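Local coordinates for protein cysteine desulfurase (PDB 6WCI) that probably catalyses the pyridoxal 5'-phosphate-dependent removal of sulfur from L-cysteine, giving L-alanine and a sulfur-loaded carrier, at residues L31-L36 and A310-Q315; L45-F48 and N52-Q55; D134-T139 and V148-V153; T160-E165 and A180-V185. All coordinates share one frame; numbering follows the deposited sequence.

Overall arrangement
The four contacts form two pairs on opposite sides of the chain's centre. Contacts 1 and 2 have centres about 13 Å apart and touch directly, Leu-35 CD2 lying 3.5 Å from Leu-45 CD2. Contacts 3 and 4 are closer, with centres about 10 Å apart, and share the seven-stranded sheet: Ile-136 N probably bonds Thr-160 O at 2.8 Å. Between the pairs, centres are about 32 to 41 Å apart. Contact 2 is tied to the cofactor region, because Thr-53 bonds His-245, the neighbour in sequence of Lys-246, which carries pyridoxal phosphate. Along the chain, the loop closed by contact 1 encloses the other three, and all four reach the second subunit.

Contact 1 (L31-L36 and A310-Q315); sequences LDFPLL and ADYLQQ
Asp-32 and Tyr-312 are the residues of nearest backbone approach, yet their CA atoms stand 10.4 Å apart, so side chains alone bridge the loop after helix 26-30 and helix 300-316. Tyr-312 covers most of that gap. Its chi1 of -174° sets CG opposite the backbone N and extends the ring away from the helix toward the loop. There the phenol OH donates a hydrogen bond to Asp-32 OD2 at 2.7 Å. The acceptor sits in the plane of the tyrosine ring, at its edge, and receives the bond on its anti lone pair, the one turned away from OD1. Carboxylate and ring planes are 74° apart, so the two flat groups are far from coplanar. Asp-32 CB also comes within 3.3 Å of Tyr-312 OH; the hydroxyl thus also sits against the CB end of Asp-32, the two side chains crossing at a slant.

Phe-33 supplies the apolar part. Its CZ lies 4.1 Å from Tyr-312 CE2, and its CE1 lies 3.7 Å from Tyr-312 OH. The ring planes are perpendicular, but the centroids are 6.0 Å apart and the approach is oblique, so this is aromatic packing without a regular stack. The side chains of Phe-33 and Tyr-312 both pack on Pro-57, and Tyr-405 meets the Phe-33 ring.

All three touching residues are buried. The carboxylate is held through both oxygens, OD2 by the tyrosine and OD1 by a salt bridge to Arg-28. The arginine probably offsets its charge and would favour the ionised form, consistent with OD2 accepting the phenol hydrogen bond.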
loop_
_atom_site.group_PDB
_atom_site.type_symbol
_atom_site.label_atom_id
_atom_site.label_comp_id
_atom_site.label_asym_id
_atom_site.label_seq_id
_atom_site.Cartn_x
_atom_site.Cartn_y
_atom_site.Cartn_z
ATOM N N LEU B 31 -15.311 8.564 23.650
ATOM C CA LEU B 31 -14.932 7.343 24.360
ATOM C C LEU B 31 -14.689 6.170 23.420
ATOM O O LEU B 31 -14.110 5.161 23.844
ATOM C CB LEU B 31 -16.003 6.963 25.381
ATOM C CG LEU B 31 -16.314 8.004 26.460
ATOM C CD1 LEU B 31 -17.351 7.461 27.430
ATOM C CD2 LEU B 31 -15.052 8.423 27.193
ATOM N N ASP B 32 -15.109 6.279 22.160
ATOM C CA ASP B 32 -14.827 5.237 21.181
ATOM C C ASP B 32 -13.360 5.162 20.801
ATOM O O ASP B 32 -12.963 4.190 20.156
ATOM C CB ASP B 32 -15.646 5.465 19.911
ATOM C CG ASP B 32 -17.067 4.999 20.053
ATOM O OD1 ASP B 32 -17.309 4.096 20.875
ATOM O OD2 ASP B 32 -17.939 5.541 19.350
ATOM N N PHE B 33 -12.555 6.158 21.170
ATOM C CA PHE B 33 -11.175 6.279 20.709
ATOM C C PHE B 33 -10.230 5.939 21.851
ATOM O O PHE B 33 -9.889 6.813 22.657
ATOM C CB PHE B 33 -10.918 7.697 20.186
ATOM C CG PHE B 33 -11.716 8.035 18.949
ATOM C CD1 PHE B 33 -13.049 8.422 19.047
ATOM C CD2 PHE B 33 -11.132 7.960 17.689
ATOM C CE1 PHE B 33 -13.790 8.733 17.901
ATOM C CE2 PHE B 33 -11.858 8.275 16.534
ATOM C CZ PHE B 33 -13.186 8.661 16.638
ATOM N N PRO B 34 -9.763 4.691 21.956
ATOM C CA PRO B 34 -9.056 4.284 23.181
ATOM C C PRO B 34 -7.727 4.988 23.393
ATOM O O PRO B 34 -7.322 5.152 24.549
ATOM C CB PRO B 34 -8.875 2.770 22.996
ATOM C CG PRO B 34 -8.909 2.557 21.511
ATOM C CD PRO B 34 -9.883 3.587 20.986
ATOM N N LEU B 35 -7.054 5.450 22.332
ATOM C CA LEU B 35 -5.737 6.066 22.499
ATOM C C LEU B 35 -5.806 7.364 23.300
ATOM O O LEU B 35 -4.871 7.677 24.049
ATOM C CB LEU B 35 -5.097 6.319 21.134
ATOM C CG LEU B 35 -3.716 6.996 21.087
ATOM C CD1 LEU B 35 -2.928 6.474 19.908
ATOM C CD2 LEU B 35 -3.797 8.544 21.024
ATOM N N LEU B 36 -6.888 8.134 23.150
ATOM C CA LEU B 36 -7.019 9.407 23.853
ATOM C C LEU B 36 -6.945 9.261 25.371
ATOM O O LEU B 36 -6.818 10.276 26.062
ATOM C CB LEU B 36 -8.336 10.086 23.445
ATOM C CG LEU B 36 -8.533 10.238 21.925
ATOM C CD1 LEU B 36 -9.875 10.873 21.576
ATOM C CD2 LEU B 36 -7.404 11.036 21.306
ATOM N N ALA B 310 -15.462 4.534 7.263
ATOM C CA ALA B 310 -16.461 5.234 6.463
ATOM C C ALA B 310 -17.852 5.080 7.063
ATOM O O ALA B 310 -18.609 6.056 7.164
ATOM C CB ALA B 310 -16.428 4.719 5.019
ATOM N N ASP B 311 -18.200 3.864 7.491
ATOM C CA ASP B 311 -19.512 3.649 8.088
ATOM C C ASP B 311 -19.635 4.373 9.423
ATOM O O ASP B 311 -20.707 4.892 9.760
ATOM C CB ASP B 311 -19.772 2.157 8.258
ATOM C CG ASP B 311 -21.125 1.877 8.869
ATOM O OD1 ASP B 311 -22.145 2.157 8.205
ATOM O OD2 ASP B 311 -21.169 1.390 10.018
ATOM N N TYR B 312 -18.542 4.446 10.183
ATOM C CA TYR B 312 -18.578 5.172 11.450
ATOM C C TYR B 312 -18.873 6.649 11.221
ATOM O O TYR B 312 -19.691 7.240 11.932
ATOM C CB TYR B 312 -17.255 4.986 12.193
ATOM C CG TYR B 312 -17.215 5.565 13.596
ATOM C CD1 TYR B 312 -17.551 4.788 14.704
ATOM C CD2 TYR B 312 -16.820 6.882 13.813
ATOM C CE1 TYR B 312 -17.510 5.317 16.004
ATOM C CE2 TYR B 312 -16.784 7.419 15.104
ATOM C CZ TYR B 312 -17.125 6.636 16.187
ATOM O OH TYR B 312 -17.076 7.181 17.455
ATOM N N LEU B 313 -18.237 7.251 10.214
ATOM C CA LEU B 313 -18.458 8.670 9.940
ATOM C C LEU B 313 -19.835 8.917 9.337
ATOM O O LEU B 313 -20.482 9.925 9.643
ATOM C CB LEU B 313 -17.362 9.199 9.016
ATOM C CG LEU B 313 -15.971 9.295 9.649
ATOM C CD1 LEU B 313 -14.917 9.659 8.624
ATOM C CD2 LEU B 313 -15.998 10.313 10.776
ATOM N N GLN B 314 -20.307 8.019 8.474
ATOM C CA GLN B 314 -21.672 8.163 7.980
ATOM C C GLN B 314 -22.684 8.014 9.113
ATOM O O GLN B 314 -23.716 8.694 9.122
ATOM C CB GLN B 314 -21.950 7.161 6.861
ATOM C CG GLN B 314 -21.358 7.577 5.519
ATOM C CD GLN B 314 -21.702 6.618 4.387
ATOM O OE1 GLN B 314 -22.596 6.890 3.582
ATOM N NE2 GLN B 314 -20.985 5.488 4.316
ATOM N N GLN B 315 -22.398 7.142 10.087
ATOM C CA GLN B 315 -23.309 6.967 11.219
ATOM C C GLN B 315 -23.380 8.223 12.079
ATOM O O GLN B 315 -24.466 8.620 12.522
ATOM C CB GLN B 315 -22.880 5.774 12.076
ATOM C CG GLN B 315 -23.175 4.413 11.463
ATOM C CD GLN B 315 -24.653 4.183 11.254
ATOM O OE1 GLN B 315 -25.126 4.111 10.118
ATOM N NE2 GLN B 315 -25.398 4.062 12.353
#

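Contact 2 (L45-F48 and N52-Q55); sequences LVYF and NTGQ
Tyr-47 meets two residues of the loop that follows its own strand: Thr-53 at the edge of its ring, Gln-55 over one face. A chi1 of -174° directs the ring from the strand toward that loop. The phenol OH donates to Thr-53 O at 2.8 Å. That oxygen is in the ring plane, whereas the donor stands somewhat out of the carbonyl plane, with a C=O...donor angle of 139°. Thr-53 CG2 adds a van der Waals contact, 3.4 Å from Tyr-47 OH. Rotation about chi1 has turned this methyl between the backbone N and carbonyl carbon of Thr-53, while OG1 is directed to another partner, His-245 ND1.

The side chains of Gln-55 and Tyr-47 reach toward each other from opposite directions. The glutamine chain folds back at chi2, which carries the amide over the ring. NE2 stands 3.1 Å above the ring plane, displaced toward the rim near CZ, and CG lies 4.0 Å from Tyr-47 CD2. Since amide and ring planes are 88° apart, the amide stands upright on the face and does not lie flat on it. Its NE2 is held there by a hydrogen bond to Asn-72 O of the second subunit.

On the strand side, Tyr-47 belongs to strand 43-47 and packs on Ala-377 of the parallel neighbour 376-381. On the loop side, residues 52-55 lead into helix 58-70, with Ala-73 of the second subunit packed against Thr-53.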
loop_
_atom_site.group_PDB
_atom_site.type_symbol
_atom_site.label_atom_id
_atom_site.label_comp_id
_atom_site.label_asym_id
_atom_site.label_seq_id
_atom_site.Cartn_x
_atom_site.Cartn_y
_atom_site.Cartn_z
ATOM N N LEU B 45 -2.776 13.349 27.453
ATOM C CA LEU B 45 -2.485 13.622 26.051
ATOM C C LEU B 45 -3.520 14.571 25.461
ATOM O O LEU B 45 -4.726 14.366 25.621
ATOM C CB LEU B 45 -2.456 12.327 25.240
ATOM C CG LEU B 45 -2.400 12.542 23.730
ATOM C CD1 LEU B 45 -1.117 13.237 23.340
ATOM C CD2 LEU B 45 -2.545 11.187 22.999
ATOM N N VAL B 46 -3.050 15.602 24.771
ATOM C CA VAL B 46 -3.910 16.506 24.018
ATOM C C VAL B 46 -3.424 16.436 22.577
ATOM O O VAL B 46 -2.434 17.084 22.215
ATOM C CB VAL B 46 -3.871 17.942 24.553
ATOM C CG1 VAL B 46 -4.722 18.845 23.687
ATOM C CG2 VAL B 46 -4.344 17.993 26.006
ATOM N N TYR B 47 -4.113 15.646 21.753
ATOM C CA TYR B 47 -3.652 15.345 20.400
ATOM C C TYR B 47 -4.240 16.367 19.435
ATOM O O TYR B 47 -5.377 16.233 18.979
ATOM C CB TYR B 47 -4.027 13.922 20.000
ATOM C CG TYR B 47 -3.448 13.527 18.658
ATOM C CD1 TYR B 47 -2.126 13.120 18.547
ATOM C CD2 TYR B 47 -4.214 13.585 17.498
ATOM C CE1 TYR B 47 -1.584 12.764 17.321
ATOM C CE2 TYR B 47 -3.677 13.217 16.255
ATOM C CZ TYR B 47 -2.361 12.817 16.185
ATOM O OH TYR B 47 -1.797 12.479 14.969
ATOM N N PHE B 48 -3.463 17.392 19.121
ATOM C CA PHE B 48 -3.870 18.446 18.196
ATOM C C PHE B 48 -3.068 18.347 16.903
ATOM O O PHE B 48 -2.723 19.359 16.289
ATOM C CB PHE B 48 -3.715 19.830 18.826
ATOM C CG PHE B 48 -4.826 20.207 19.804
ATOM C CD1 PHE B 48 -5.851 19.323 20.114
ATOM C CD2 PHE B 48 -4.836 21.457 20.401
ATOM C CE1 PHE B 48 -6.860 19.687 21.009
ATOM C CE2 PHE B 48 -5.838 21.828 21.290
ATOM C CZ PHE B 48 -6.850 20.943 21.595
ATOM N N ASN B 52 -1.967 15.625 10.603
ATOM C CA ASN B 52 -0.862 14.733 10.268
ATOM C C ASN B 52 -1.363 13.305 10.072
ATOM O O ASN B 52 -1.053 12.657 9.063
ATOM C CB ASN B 52 0.195 14.783 11.368
ATOM C CG ASN B 52 1.598 14.601 10.836
ATOM O OD1 ASN B 52 1.793 14.161 9.698
ATOM N ND2 ASN B 52 2.586 14.933 11.655
ATOM N N THR B 53 -2.135 12.804 11.034
ATOM C CA THR B 53 -2.889 11.562 10.934
ATOM C C THR B 53 -3.965 11.580 12.012
ATOM O O THR B 53 -3.780 12.170 13.081
ATOM C CB THR B 53 -2.005 10.317 11.095
ATOM O OG1 THR B 53 -2.734 9.164 10.662
ATOM C CG2 THR B 53 -1.620 10.100 12.563
ATOM N N GLY B 54 -5.092 10.931 11.724
ATOM C CA GLY B 54 -6.175 10.864 12.677
ATOM C C GLY B 54 -6.117 9.625 13.564
ATOM O O GLY B 54 -5.449 8.640 13.269
ATOM N N GLN B 55 -6.831 9.684 14.684
ATOM C CA GLN B 55 -6.883 8.553 15.589
ATOM C C GLN B 55 -8.061 7.662 15.222
ATOM O O GLN B 55 -8.966 8.062 14.484
ATOM C CB GLN B 55 -6.984 9.025 17.041
ATOM C CG GLN B 55 -5.818 9.889 17.496
ATOM C CD GLN B 55 -4.477 9.212 17.289
ATOM O OE1 GLN B 55 -4.374 7.993 17.330
ATOM N NE2 GLN B 55 -3.446 10.009 17.040
#

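Contact 3 (D134-T139 and V148-V153); sequences DVILIT and VPWQLV
Ile-136 and Ile-138 pack against Trp-150 and Val-153 within the beta-alpha-beta unit formed by strand 135-139, helix 148-157 and strand 160-164. The unit belongs to the large mixed sheet of this class-V pyridoxal-phosphate enzyme. The short segments run nearly antiparallel, at 162°, with their axes 10.1 Å apart, and all four touching residues are buried.

Polar interactions lie outside the interface. Trp-150 NE1 bonds Asn-146 OD1 just before the helix, and Gln-151 bonds Thr-284 and Ser-280 of the second subunit.

The contacts across the interface are apolar and centre on the Trp-150 methylene. Ile-138 CD1 reaches its CB at 3.8 Å, and Ile-136 CG2 meets the same CB at 4.0 Å. Two residues apart on the strand, both isoleucines point to the helix; with CG1 beside the backbone N (chi1 -57° and -49°), CD1 of each is carried to the helix. Both methyls on the methylene meet the indole obliquely, at its CG/CD1 end; Ile-138 CD1 is 4.0 Å from Trp-150 CD1. Elsewhere the Trp-150 side chain packs on Leu-187 and Ala-189 of strand 185-191 and on Ile-118 and Val-121 of helix 114-126.

A methyl-to-methyl contact one helical turn further on completes the packing: Ile-136 CD1 touches Val-153 CG1 at 3.9 Å and lies 4.0 Å from the Trp-150 carbonyl O.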
loop_
_atom_site.group_PDB
_atom_site.type_symbol
_atom_site.label_atom_id
_atom_site.label_comp_id
_atom_site.label_asym_id
_atom_site.label_seq_id
_atom_site.Cartn_x
_atom_site.Cartn_y
_atom_site.Cartn_z
ATOM N N ASP B 134 1.924 22.427 -23.479
ATOM C CA ASP B 134 0.793 22.310 -22.576
ATOM C C ASP B 134 1.162 22.832 -21.190
ATOM O O ASP B 134 2.320 22.793 -20.766
ATOM C CB ASP B 134 0.326 20.859 -22.456
ATOM C CG ASP B 134 -0.175 20.271 -23.772
ATOM O OD1 ASP B 134 -0.705 21.013 -24.619
ATOM O OD2 ASP B 134 -0.058 19.031 -23.937
ATOM N N VAL B 135 0.156 23.304 -20.470
ATOM C CA VAL B 135 0.357 23.898 -19.158
ATOM C C VAL B 135 -0.420 23.096 -18.137
ATOM O O VAL B 135 -1.587 22.758 -18.369
ATOM C CB VAL B 135 -0.072 25.373 -19.149
ATOM C CG1 VAL B 135 -0.038 25.941 -17.720
ATOM C CG2 VAL B 135 0.833 26.149 -20.078
ATOM N N ILE B 136 0.243 22.759 -17.031
ATOM C CA ILE B 136 -0.394 22.204 -15.845
ATOM C C ILE B 136 -0.502 23.335 -14.829
ATOM O O ILE B 136 0.502 23.966 -14.474
ATOM C CB ILE B 136 0.408 21.030 -15.265
ATOM C CG1 ILE B 136 0.612 19.928 -16.315
ATOM C CG2 ILE B 136 -0.267 20.478 -13.999
ATOM C CD1 ILE B 136 1.575 18.846 -15.870
ATOM N N LEU B 137 -1.713 23.605 -14.372
ATOM C CA LEU B 137 -1.958 24.708 -13.448
ATOM C C LEU B 137 -2.131 24.114 -12.055
ATOM O O LEU B 137 -2.964 23.223 -11.860
ATOM C CB LEU B 137 -3.185 25.511 -13.879
ATOM C CG LEU B 137 -3.478 26.802 -13.108
ATOM C CD1 LEU B 137 -2.333 27.782 -13.271
ATOM C CD2 LEU B 137 -4.786 27.427 -13.569
ATOM N N ILE B 138 -1.312 24.574 -11.107
ATOM C CA ILE B 138 -1.262 24.044 -9.744
ATOM C C ILE B 138 -1.393 25.214 -8.784
ATOM O O ILE B 138 -0.703 26.223 -8.957
ATOM C CB ILE B 138 0.062 23.302 -9.469
ATOM C CG1 ILE B 138 0.376 22.302 -10.597
ATOM C CG2 ILE B 138 0.049 22.658 -8.076
ATOM C CD1 ILE B 138 1.719 21.618 -10.436
ATOM N N THR B 139 -2.240 25.083 -7.761
ATOM C CA THR B 139 -2.426 26.216 -6.853
ATOM C C THR B 139 -1.257 26.342 -5.884
ATOM O O THR B 139 -0.587 25.361 -5.544
ATOM C CB THR B 139 -3.721 26.112 -6.044
ATOM O OG1 THR B 139 -3.451 25.488 -4.782
ATOM C CG2 THR B 139 -4.775 25.328 -6.783
ATOM N N VAL B 148 4.467 17.336 -6.815
ATOM C CA VAL B 148 5.597 16.557 -7.329
ATOM C C VAL B 148 5.212 15.630 -8.474
ATOM O O VAL B 148 5.970 15.554 -9.453
ATOM C CB VAL B 148 6.295 15.824 -6.180
ATOM C CG1 VAL B 148 7.537 15.120 -6.670
ATOM C CG2 VAL B 148 6.618 16.814 -5.062
ATOM N N PRO B 149 4.090 14.893 -8.435
ATOM C CA PRO B 149 3.735 14.100 -9.623
ATOM C C PRO B 149 3.687 14.935 -10.886
ATOM O O PRO B 149 4.147 14.477 -11.939
ATOM C CB PRO B 149 2.361 13.521 -9.262
ATOM C CG PRO B 149 2.382 13.456 -7.764
ATOM C CD PRO B 149 3.092 14.722 -7.364
ATOM N N TRP B 150 3.190 16.173 -10.802
ATOM C CA TRP B 150 3.093 16.972 -12.016
ATOM C C TRP B 150 4.466 17.475 -12.452
ATOM O O TRP B 150 4.702 17.668 -13.649
ATOM C CB TRP B 150 2.102 18.116 -11.805
ATOM C CG TRP B 150 0.838 17.622 -11.173
ATOM C CD1 TRP B 150 0.373 17.917 -9.920
ATOM C CD2 TRP B 150 -0.097 16.690 -11.741
ATOM N NE1 TRP B 150 -0.804 17.243 -9.680
ATOM C CE2 TRP B 150 -1.114 16.483 -10.780
ATOM C CE3 TRP B 150 -0.174 16.014 -12.972
ATOM C CZ2 TRP B 150 -2.199 15.640 -11.009
ATOM C CZ3 TRP B 150 -1.252 15.178 -13.201
ATOM C CH2 TRP B 150 -2.250 14.988 -12.214
ATOM N N GLN B 151 5.395 17.632 -11.507
ATOM C CA GLN B 151 6.769 17.965 -11.862
ATOM C C GLN B 151 7.468 16.807 -12.559
ATOM O O GLN B 151 8.314 17.025 -13.435
ATOM C CB GLN B 151 7.537 18.380 -10.611
ATOM C CG GLN B 151 7.108 19.756 -10.097
ATOM C CD GLN B 151 7.830 20.152 -8.839
ATOM O OE1 GLN B 151 8.006 19.337 -7.932
ATOM N NE2 GLN B 151 8.252 21.412 -8.768
ATOM N N LEU B 152 7.143 15.570 -12.183
ATOM C CA LEU B 152 7.670 14.435 -12.929
ATOM C C LEU B 152 7.094 14.399 -14.346
ATOM O O LEU B 152 7.800 14.059 -15.300
ATOM C CB LEU B 152 7.380 13.133 -12.166
ATOM C CG LEU B 152 8.030 13.024 -10.782
ATOM C CD1 LEU B 152 7.599 11.731 -10.036
ATOM C CD2 LEU B 152 9.546 13.105 -10.886
ATOM N N VAL B 153 5.814 14.750 -14.504
ATOM C CA VAL B 153 5.188 14.755 -15.827
ATOM C C VAL B 153 5.828 15.812 -16.726
ATOM O O VAL B 153 6.135 15.557 -17.902
ATOM C CB VAL B 153 3.669 14.982 -15.689
ATOM C CG1 VAL B 153 3.059 15.413 -17.034
ATOM C CG2 VAL B 153 2.972 13.746 -15.122
#

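Contact 4 (T160-E165 and A180-V185); sequences TIRVAE and AMTPEV
The guanidinium of Arg-162 receives all its polar partners from 180-185 at its edge and near its plane: Ala-180 O, Thr-182 OG1 and Glu-184 OE2. None of the three lies over a face. The methyl CG2 of Val-185 approaches obliquely, 3.7 Å from NH1. The Glu-184 carboxylate is turned 82° from the guanidinium, so the two groups do not pair side by side.

NH1 serves two acceptors. Its bond to Thr-182 OG1 is 3.0 Å long and well aligned, with an N-H...acceptor angle of 165°. The bond to Ala-180 O, also 3.0 Å, is strongly bent and weak. NH2 reaches Glu-184 OE2 at 3.4 Å in a nearly straight but long, weak bond that forms part of a salt bridge. The arginine leaves its strand extended and bends at chi3, which brings the guanidinium against the loop.

Strand 160-164 is an edge strand of the seven-stranded sheet within this chain, and residues 180-185 link helix 174-180 to strand 185-191. Strand 135-139 lies between these two strands in the sheet; Val-135 on it touches both Arg-162 and Glu-184, so the arginine spans one intervening strand.

The loop is itself folded tightly. Met-181 centres an inverse gamma turn, and a type I beta turn follows from Thr-182 to Val-185, where Val-185 N bonds Thr-182 O at 3.0 Å. Thr-182 OG1, besides accepting from Arg-162, donates to Glu-184 OE2 at 2.6 Å, meeting that oxygen from above the carboxylate plane.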
loop_
_atom_site.group_PDB
_atom_site.type_symbol
_atom_site.label_atom_id
_atom_site.label_comp_id
_atom_site.label_asym_id
_atom_site.label_seq_id
_atom_site.Cartn_x
_atom_site.Cartn_y
_atom_site.Cartn_z
ATOM N N THR B 160 4.691 22.593 -19.130
ATOM C CA THR B 160 5.152 23.595 -18.187
ATOM C C THR B 160 4.129 23.740 -17.071
ATOM O O THR B 160 2.935 23.503 -17.268
ATOM C CB THR B 160 5.404 24.945 -18.874
ATOM O OG1 THR B 160 4.161 25.597 -19.158
ATOM C CG2 THR B 160 6.161 24.731 -20.180
ATOM N N ILE B 161 4.616 24.102 -15.885
ATOM C CA ILE B 161 3.775 24.271 -14.707
ATOM C C ILE B 161 3.579 25.758 -14.457
ATOM O O ILE B 161 4.549 26.527 -14.449
ATOM C CB ILE B 161 4.398 23.580 -13.486
ATOM C CG1 ILE B 161 4.335 22.053 -13.654
ATOM C CG2 ILE B 161 3.702 24.026 -12.208
ATOM C CD1 ILE B 161 4.813 21.308 -12.449
ATOM N N ARG B 162 2.329 26.163 -14.247
ATOM C CA ARG B 162 1.978 27.540 -13.926
ATOM C C ARG B 162 1.234 27.546 -12.597
ATOM O O ARG B 162 0.499 26.607 -12.288
ATOM C CB ARG B 162 1.121 28.147 -15.049
ATOM C CG ARG B 162 0.640 29.565 -14.824
ATOM C CD ARG B 162 -0.311 29.964 -15.936
ATOM N NE ARG B 162 0.334 29.927 -17.247
ATOM C CZ ARG B 162 -0.329 29.975 -18.400
ATOM N NH1 ARG B 162 -1.654 30.050 -18.386
ATOM N NH2 ARG B 162 0.327 29.942 -19.563
ATOM N N VAL B 163 1.437 28.592 -11.795
ATOM C CA VAL B 163 0.942 28.619 -10.414
ATOM C C VAL B 163 -0.315 29.472 -10.329
ATOM O O VAL B 163 -0.357 30.587 -10.858
ATOM C CB VAL B 163 2.010 29.139 -9.435
ATOM C CG1 VAL B 163 1.460 29.124 -7.996
ATOM C CG2 VAL B 163 3.264 28.296 -9.511
ATOM N N ALA B 164 -1.339 28.952 -9.655
ATOM C CA ALA B 164 -2.535 29.722 -9.334
ATOM C C ALA B 164 -2.377 30.337 -7.943
ATOM O O ALA B 164 -2.244 29.613 -6.953
ATOM C CB ALA B 164 -3.775 28.830 -9.412
ATOM N N GLU B 165 -2.399 31.672 -7.865
ATOM C CA GLU B 165 -1.977 32.342 -6.645
ATOM C C GLU B 165 -3.101 32.406 -5.613
ATOM O O GLU B 165 -4.277 32.171 -5.897
ATOM C CB GLU B 165 -1.478 33.767 -6.938
ATOM C CG GLU B 165 -0.093 33.865 -7.591
ATOM C CD GLU B 165 0.957 32.927 -6.970
ATOM O OE1 GLU B 165 0.855 32.572 -5.771
ATOM O OE2 GLU B 165 1.901 32.542 -7.698
ATOM N N ALA B 180 -5.738 32.801 -15.410
ATOM C CA ALA B 180 -4.694 31.806 -15.620
ATOM C C ALA B 180 -5.157 30.619 -16.451
ATOM O O ALA B 180 -4.310 29.876 -16.962
ATOM C CB ALA B 180 -4.171 31.293 -14.275
ATOM N N MET B 181 -6.467 30.420 -16.594
ATOM C CA MET B 181 -7.012 29.258 -17.300
ATOM C C MET B 181 -7.172 29.571 -18.792
ATOM O O MET B 181 -8.275 29.719 -19.324
ATOM C CB MET B 181 -8.333 28.828 -16.671
ATOM C CG MET B 181 -8.205 28.207 -15.307
ATOM S SD MET B 181 -9.777 27.522 -14.739
ATOM C CE MET B 181 -10.788 28.988 -14.752
ATOM N N THR B 182 -6.032 29.659 -19.468
ATOM C CA THR B 182 -5.972 29.934 -20.900
ATOM C C THR B 182 -6.058 28.636 -21.685
ATOM O O THR B 182 -5.957 27.551 -21.119
ATOM C CB THR B 182 -4.683 30.687 -21.217
ATOM O OG1 THR B 182 -3.571 29.949 -20.692
ATOM C CG2 THR B 182 -4.721 32.087 -20.603
ATOM N N PRO B 183 -6.250 28.703 -23.010
ATOM C CA PRO B 183 -6.426 27.459 -23.781
ATOM C C PRO B 183 -5.270 26.477 -23.688
ATOM O O PRO B 183 -5.492 25.278 -23.912
ATOM C CB PRO B 183 -6.613 27.962 -25.218
ATOM C CG PRO B 183 -7.236 29.296 -25.041
ATOM C CD PRO B 183 -6.595 29.889 -23.820
ATOM N N GLU B 184 -4.051 26.922 -23.381
ATOM C CA GLU B 184 -2.937 25.982 -23.312
ATOM C C GLU B 184 -2.924 25.166 -22.027
ATOM O O GLU B 184 -2.166 24.189 -21.929
ATOM C CB GLU B 184 -1.608 26.724 -23.476
ATOM C CG GLU B 184 -1.386 27.836 -22.483
ATOM C CD GLU B 184 -1.876 29.181 -22.985
ATOM O OE1 GLU B 184 -2.564 29.234 -24.031
ATOM O OE2 GLU B 184 -1.565 30.187 -22.320
ATOM N N VAL B 185 -3.752 25.527 -21.053
ATOM C CA VAL B 185 -3.846 24.779 -19.809
ATOM C C VAL B 185 -4.699 23.541 -20.049
ATOM O O VAL B 185 -5.845 23.644 -20.500
ATOM C CB VAL B 185 -4.445 25.638 -18.686
ATOM C CG1 VAL B 185 -4.443 24.855 -17.410
ATOM C CG2 VAL B 185 -3.677 26.949 -18.533
#